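Local coordinates for protein Glucose/sorbosone dehydrogenases (Escherichia coli K12, PDB 2G8S) that belongs to the glucose/sorbosone dehydrogenase family, folds as a beta-propeller and carries a bound calcium ion, at residues E40-Q45 against G49-L54. Residues are numbered along the deposited sequence; the frame is centred on the assembly and turned at random.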
loop_
_atom_site.group_PDB
_atom_site.type_symbol
_atom_site.label_atom_id
_atom_site.label_comp_id
_atom_site.label_asym_id
_atom_site.label_seq_id
_atom_site.Cartn_x
_atom_site.Cartn_y
_atom_site.Cartn_z
ATOM N N GLU A 40 -7.301 -5.707 -14.546
ATOM C CA GLU A 40 -6.878 -7.075 -14.850
ATOM C C GLU A 40 -5.946 -7.641 -13.789
ATOM O O GLU A 40 -5.027 -6.946 -13.335
ATOM C CB GLU A 40 -6.148 -7.119 -16.184
ATOM C CG GLU A 40 -7.054 -6.823 -17.370
ATOM C CD GLU A 40 -6.312 -6.725 -18.684
ATOM O OE1 GLU A 40 -5.062 -6.807 -18.711
ATOM O OE2 GLU A 40 -6.993 -6.547 -19.711
ATOM N N LEU A 41 -6.197 -8.898 -13.419
ATOM C CA LEU A 41 -5.285 -9.695 -12.589
ATOM C C LEU A 41 -4.620 -10.724 -13.496
ATOM O O LEU A 41 -5.299 -11.454 -14.209
ATOM C CB LEU A 41 -6.048 -10.390 -11.456
ATOM C CG LEU A 41 -5.250 -11.244 -10.452
ATOM C CD1 LEU A 41 -4.283 -10.395 -9.620
ATOM C CD2 LEU A 41 -6.173 -12.022 -9.531
ATOM N N ARG A 42 -3.293 -10.765 -13.493
ATOM C CA ARG A 42 -2.581 -11.674 -14.387
ATOM C C ARG A 42 -1.535 -12.462 -13.622
ATOM O O ARG A 42 -1.119 -12.065 -12.538
ATOM C CB ARG A 42 -1.955 -10.920 -15.568
ATOM C CG ARG A 42 -2.992 -10.432 -16.597
ATOM C CD ARG A 42 -2.319 -9.657 -17.702
ATOM N NE ARG A 42 -3.241 -9.022 -18.654
ATOM C CZ ARG A 42 -3.321 -9.330 -19.948
ATOM N NH1 ARG A 42 -2.554 -10.289 -20.468
ATOM N NH2 ARG A 42 -4.164 -8.666 -20.729
ATOM N N HIS A 43 -1.157 -13.606 -14.175
ATOM C CA HIS A 43 -0.118 -14.457 -13.607
ATOM C C HIS A 43 1.136 -14.351 -14.465
ATOM O O HIS A 43 1.056 -14.425 -15.701
ATOM C CB HIS A 43 -0.622 -15.906 -13.579
ATOM C CG HIS A 43 0.434 -16.923 -13.262
ATOM N ND1 HIS A 43 0.782 -17.932 -14.135
ATOM C CD2 HIS A 43 1.203 -17.096 -12.160
ATOM C CE1 HIS A 43 1.720 -18.685 -13.585
ATOM N NE2 HIS A 43 1.998 -18.196 -12.388
ATOM N N TRP A 44 2.283 -14.145 -13.818
ATOM C CA TRP A 44 3.572 -14.190 -14.501
ATOM C C TRP A 44 4.409 -15.334 -13.944
ATOM O O TRP A 44 4.435 -15.550 -12.735
ATOM C CB TRP A 44 4.336 -12.867 -14.342
ATOM C CG TRP A 44 5.627 -12.887 -15.106
ATOM C CD1 TRP A 44 5.812 -12.506 -16.403
ATOM C CD2 TRP A 44 6.903 -13.353 -14.636
ATOM N NE1 TRP A 44 7.124 -12.702 -16.773
ATOM C CE2 TRP A 44 7.813 -13.219 -15.709
ATOM C CE3 TRP A 44 7.365 -13.864 -13.413
ATOM C CZ2 TRP A 44 9.160 -13.575 -15.599
ATOM C CZ3 TRP A 44 8.707 -14.227 -13.308
ATOM C CH2 TRP A 44 9.586 -14.079 -14.399
ATOM N N GLN A 45 5.097 -16.052 -14.827
ATOM C CA GLN A 45 6.018 -17.104 -14.400
ATOM C C GLN A 45 7.177 -17.239 -15.377
ATOM O O GLN A 45 6.983 -17.174 -16.592
ATOM C CB GLN A 45 5.298 -18.445 -14.253
ATOM C CG GLN A 45 6.170 -19.540 -13.639
ATOM C CD GLN A 45 5.386 -20.794 -13.305
ATOM O OE1 GLN A 45 4.252 -20.724 -12.832
ATOM N NE2 GLN A 45 5.995 -21.954 -13.536
ATOM N N GLY A 49 5.934 -16.409 -19.252
ATOM C CA GLY A 49 5.530 -15.037 -19.482
ATOM C C GLY A 49 4.240 -14.709 -18.755
ATOM O O GLY A 49 3.930 -15.282 -17.706
ATOM N N LEU A 50 3.484 -13.789 -19.343
ATOM C CA LEU A 50 2.323 -13.203 -18.704
ATOM C C LEU A 50 1.042 -13.825 -19.224
ATOM O O LEU A 50 0.826 -13.888 -20.435
ATOM C CB LEU A 50 2.322 -11.694 -18.962
ATOM C CG LEU A 50 1.312 -10.851 -18.191
ATOM C CD1 LEU A 50 1.661 -10.812 -16.697
ATOM C CD2 LEU A 50 1.295 -9.467 -18.784
ATOM N N SER A 51 0.187 -14.268 -18.302
ATOM C CA SER A 51 -1.077 -14.912 -18.653
ATOM C C SER A 51 -2.117 -13.914 -19.137
ATOM O O SER A 51 -1.958 -12.702 -18.972
ATOM C CB SER A 51 -1.648 -15.665 -17.450
ATOM O OG SER A 51 -2.275 -14.777 -16.522
ATOM N N ALA A 52 -3.182 -14.441 -19.739
ATOM C CA ALA A 52 -4.402 -13.666 -19.963
ATOM C C ALA A 52 -4.999 -13.293 -18.602
ATOM O O ALA A 52 -4.664 -13.905 -17.576
ATOM C CB ALA A 52 -5.402 -14.483 -20.773
ATOM N N PRO A 53 -5.891 -12.287 -18.579
ATOM C CA PRO A 53 -6.523 -11.932 -17.311
ATOM C C PRO A 53 -7.255 -13.110 -16.690
ATOM O O PRO A 53 -7.918 -13.876 -17.399
ATOM C CB PRO A 53 -7.526 -10.843 -17.718
ATOM C CG PRO A 53 -6.924 -10.241 -18.933
ATOM C CD PRO A 53 -6.339 -11.409 -19.674
ATOM N N LEU A 54 -7.132 -13.267 -15.374
ATOM C CA LEU A 54 -7.888 -14.300 -14.679
ATOM C C LEU A 54 -9.353 -13.907 -14.639
ATOM O O LEU A 54 -9.689 -12.719 -14.636
ATOM C CB LEU A 54 -7.383 -14.488 -13.246
ATOM C CG LEU A 54 -6.161 -15.381 -13.029
ATOM C CD1 LEU A 54 -4.892 -14.789 -13.621
ATOM C CD2 LEU A 54 -5.977 -15.640 -11.550
HETATM O O HOH W 1 -8.528 -10.197 -14.550
#
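Q45 and G49 pair through both backbone bonds of an antiparallel hydrogen-bonded pair, Q45 N to G49 O and G49 N to Q45 O, and W44 and L50 form the non-hydrogen-bonded pair that follows. S51 N then reaches H43 O at 2.7 Å. Beyond W44 and L50 the pairing is completed by a serine hydroxyl, because H43 N is met by a side chain instead of a carbonyl: it donates to S51 OG at 2.9 Å, nearly straight at 168°. A chi1 of 78° sets this hydroxyl between the serine's own N and carbonyl carbon, facing H43, and the same hydroxyl donates a hydrogen bond to A52 O. Further along, L54 N binds L41 O at 2.8 Å, while water 1 bridges L41 N and L54 O.

R42 and E40 form a salt bridge, in which NE and NH2 grip OE1 side-on, both from the same face of the carboxylate plane. The extended chain of R42 runs past L50, roughly at right angles to it, and NH1 donates to S51 O (2.9 Å) in a bent bond, the oxygen lying 31° out of the guanidinium plane. P53 covers one guanidinium face, its CD 3.6 Å above the centre, and P53 CG packs on E40 CD.

Apolar contacts flank the polar ones: L54 CD2 touches L41 CD2 at 4.1 Å, and W44 CB meets L50 CD1. W44 and L50 both also lie against strand 8-17.

The whole is a beta hairpin at the outer edge of a four-stranded antiparallel propeller blade, in which the chain from S51 to L54 stays bound to strand 40-45.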